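Local coordinates for protein iron-regulated transcriptional activator AFT2 (Saccharomyces cerevisiae, PDB 4LMG) that activates transcription of the yeast iron regulon when iron is low, by recognising the sequence 5'-CACCC-3' in promoters through its WRKY-GCM1 domain, at residues R78-V83 against K87-V92. Sequence-based numbering, arbitrary orientation.
Sequences RAAYSV and KWNVVV
Y81 and W88 face each other as a non-hydrogen-bonded antiparallel pair, their CA atoms 4.3 Å apart, in a hairpin of the WRKY-GCM1 sheet whose connecting turn holds V83, a DNA-binding residue. W88 CB sits 4.2 Å from A80 O. From there CG lies anti to the carbonyl carbon (chi1 -70°), which swings the indole over strand 78-82 and under Y81 CB, the two side chains crossing at about a right angle. W88 CD1 and NE1 meet the Y81 ring, W88 NE1 at 3.5 Å from Y81 CD2. On the other branch, W88 CE3 approaches the backbone at Y81 N. The indole edge at W88 CZ3 lies 3.7 Å from A79 O. W88 CD2, CE2, CZ2 and the tip, CH2, all lie under Y81 CB, which stands 3.7 Å from the centroid of the six-membered ring of W88, 4° off its normal: a clear CH-pi contact. The Y81 ring turns its edge toward the W88 face, planes at 55°. I21 of helix 21-29 packs on A79 and W88. Paired backbone bonds join R78 to V91 and A80 to N89 (A80 N to N89 O, 2.9 Å). Nearly straight backbone bonds thus set the register, while CH-pi and edge-to-face contacts limit how the indole can turn on the face carrying A79 and V90.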
loop_
_atom_site.group_PDB
_atom_site.type_symbol
_atom_site.label_atom_id
_atom_site.label_comp_id
_atom_site.label_asym_id
_atom_site.label_seq_id
_atom_site.Cartn_x
_atom_site.Cartn_y
_atom_site.Cartn_z
ATOM N N ARG A 78 10.641 13.233 -9.660
ATOM C CA ARG A 78 9.814 13.897 -8.664
ATOM C C ARG A 78 8.992 15.017 -9.287
ATOM O O ARG A 78 9.538 15.977 -9.822
ATOM C CB ARG A 78 10.682 14.436 -7.525
ATOM C CG ARG A 78 9.900 14.972 -6.335
ATOM C CD ARG A 78 10.797 15.083 -5.114
ATOM N NE ARG A 78 10.114 15.690 -3.977
ATOM C CZ ARG A 78 10.189 16.980 -3.665
ATOM N NH1 ARG A 78 10.921 17.801 -4.407
ATOM N NH2 ARG A 78 9.534 17.451 -2.612
ATOM N N ALA A 79 7.674 14.870 -9.239
ATOM C CA ALA A 79 6.772 15.916 -9.694
ATOM C C ALA A 79 6.168 16.601 -8.479
ATOM O O ALA A 79 5.592 15.944 -7.613
ATOM C CB ALA A 79 5.684 15.335 -10.576
ATOM N N ALA A 80 6.306 17.920 -8.413
ATOM C CA ALA A 80 5.835 18.678 -7.260
ATOM C C ALA A 80 4.992 19.881 -7.673
ATOM O O ALA A 80 5.341 20.610 -8.597
ATOM C CB ALA A 80 7.015 19.124 -6.405
ATOM N N TYR A 81 3.882 20.087 -6.974
ATOM C CA TYR A 81 3.002 21.206 -7.270
ATOM C C TYR A 81 3.403 22.459 -6.500
ATOM O O TYR A 81 3.427 22.467 -5.270
ATOM C CB TYR A 81 1.551 20.845 -6.962
ATOM C CG TYR A 81 0.566 21.922 -7.351
ATOM C CD1 TYR A 81 -0.058 22.705 -6.387
ATOM C CD2 TYR A 81 0.267 22.162 -8.685
ATOM C CE1 TYR A 81 -0.958 23.689 -6.741
ATOM C CE2 TYR A 81 -0.630 23.146 -9.049
ATOM C CZ TYR A 81 -1.240 23.905 -8.076
ATOM O OH TYR A 81 -2.134 24.886 -8.442
ATOM N N SER A 82 3.725 23.515 -7.237
ATOM C CA SER A 82 3.984 24.815 -6.636
ATOM C C SER A 82 2.660 25.537 -6.422
ATOM O O SER A 82 1.968 25.871 -7.380
ATOM C CB SER A 82 4.904 25.652 -7.533
ATOM O OG SER A 82 5.017 26.982 -7.057
ATOM N N VAL A 83 2.295 25.756 -5.165
ATOM C CA VAL A 83 1.101 26.528 -4.856
ATOM C C VAL A 83 1.302 27.965 -5.327
ATOM O O VAL A 83 0.381 28.602 -5.842
ATOM C CB VAL A 83 0.797 26.516 -3.350
ATOM C CG1 VAL A 83 -0.413 27.385 -3.046
ATOM C CG2 VAL A 83 0.572 25.089 -2.867
ATOM N N LYS A 87 1.548 25.560 -10.635
ATOM C CA LYS A 87 1.914 24.641 -11.706
ATOM C C LYS A 87 2.747 23.494 -11.151
ATOM O O LYS A 87 3.330 23.604 -10.071
ATOM C CB LYS A 87 2.714 25.365 -12.790
ATOM C CG LYS A 87 4.178 25.558 -12.434
ATOM C CD LYS A 87 4.994 25.999 -13.637
ATOM C CE LYS A 87 6.479 26.037 -13.308
ATOM N NZ LYS A 87 7.302 26.451 -14.479
ATOM N N TRP A 88 2.804 22.394 -11.895
ATOM C CA TRP A 88 3.632 21.256 -11.518
ATOM C C TRP A 88 5.014 21.385 -12.133
ATOM O O TRP A 88 5.145 21.717 -13.310
ATOM C CB TRP A 88 2.998 19.948 -11.992
ATOM C CG TRP A 88 1.756 19.557 -11.253
ATOM C CD1 TRP A 88 0.481 19.968 -11.515
ATOM C CD2 TRP A 88 1.668 18.660 -10.140
ATOM N NE1 TRP A 88 -0.395 19.387 -10.627
ATOM C CE2 TRP A 88 0.309 18.580 -9.772
ATOM C CE3 TRP A 88 2.607 17.919 -9.414
ATOM C CZ2 TRP A 88 -0.134 17.790 -8.712
ATOM C CZ3 TRP A 88 2.165 17.135 -8.359
ATOM C CH2 TRP A 88 0.807 17.076 -8.020
ATOM N N ASN A 89 6.049 21.130 -11.342
ATOM C CA ASN A 89 7.385 21.002 -11.906
ATOM C C ASN A 89 7.894 19.563 -11.802
ATOM O O ASN A 89 7.638 18.867 -10.816
ATOM C CB ASN A 89 8.367 22.010 -11.295
ATOM C CG ASN A 89 8.539 21.837 -9.802
ATOM O OD1 ASN A 89 9.484 21.193 -9.345
ATOM N ND2 ASN A 89 7.634 22.426 -9.029
ATOM N N VAL A 90 8.590 19.114 -12.839
ATOM C CA VAL A 90 9.066 17.742 -12.882
ATOM C C VAL A 90 10.583 17.704 -12.985
ATOM O O VAL A 90 11.172 18.316 -13.878
ATOM C CB VAL A 90 8.448 16.968 -14.057
ATOM C CG1 VAL A 90 8.881 15.512 -14.020
ATOM C CG2 VAL A 90 6.931 17.079 -14.022
ATOM N N VAL A 91 11.211 16.986 -12.062
ATOM C CA VAL A 91 12.662 16.891 -12.036
ATOM C C VAL A 91 13.127 15.441 -12.039
ATOM O O VAL A 91 12.553 14.592 -11.352
ATOM C CB VAL A 91 13.245 17.597 -10.798
ATOM C CG1 VAL A 91 14.764 17.595 -10.856
ATOM C CG2 VAL A 91 12.714 19.020 -10.701
ATOM N N VAL A 92 14.165 15.164 -12.819
ATOM C CA VAL A 92 14.787 13.849 -12.833
ATOM C C VAL A 92 16.037 13.863 -11.959
ATOM O O VAL A 92 16.878 14.755 -12.077
ATOM C CB VAL A 92 15.183 13.423 -14.259
ATOM C CG1 VAL A 92 15.933 12.104 -14.226
ATOM C CG2 VAL A 92 13.954 13.325 -15.149
#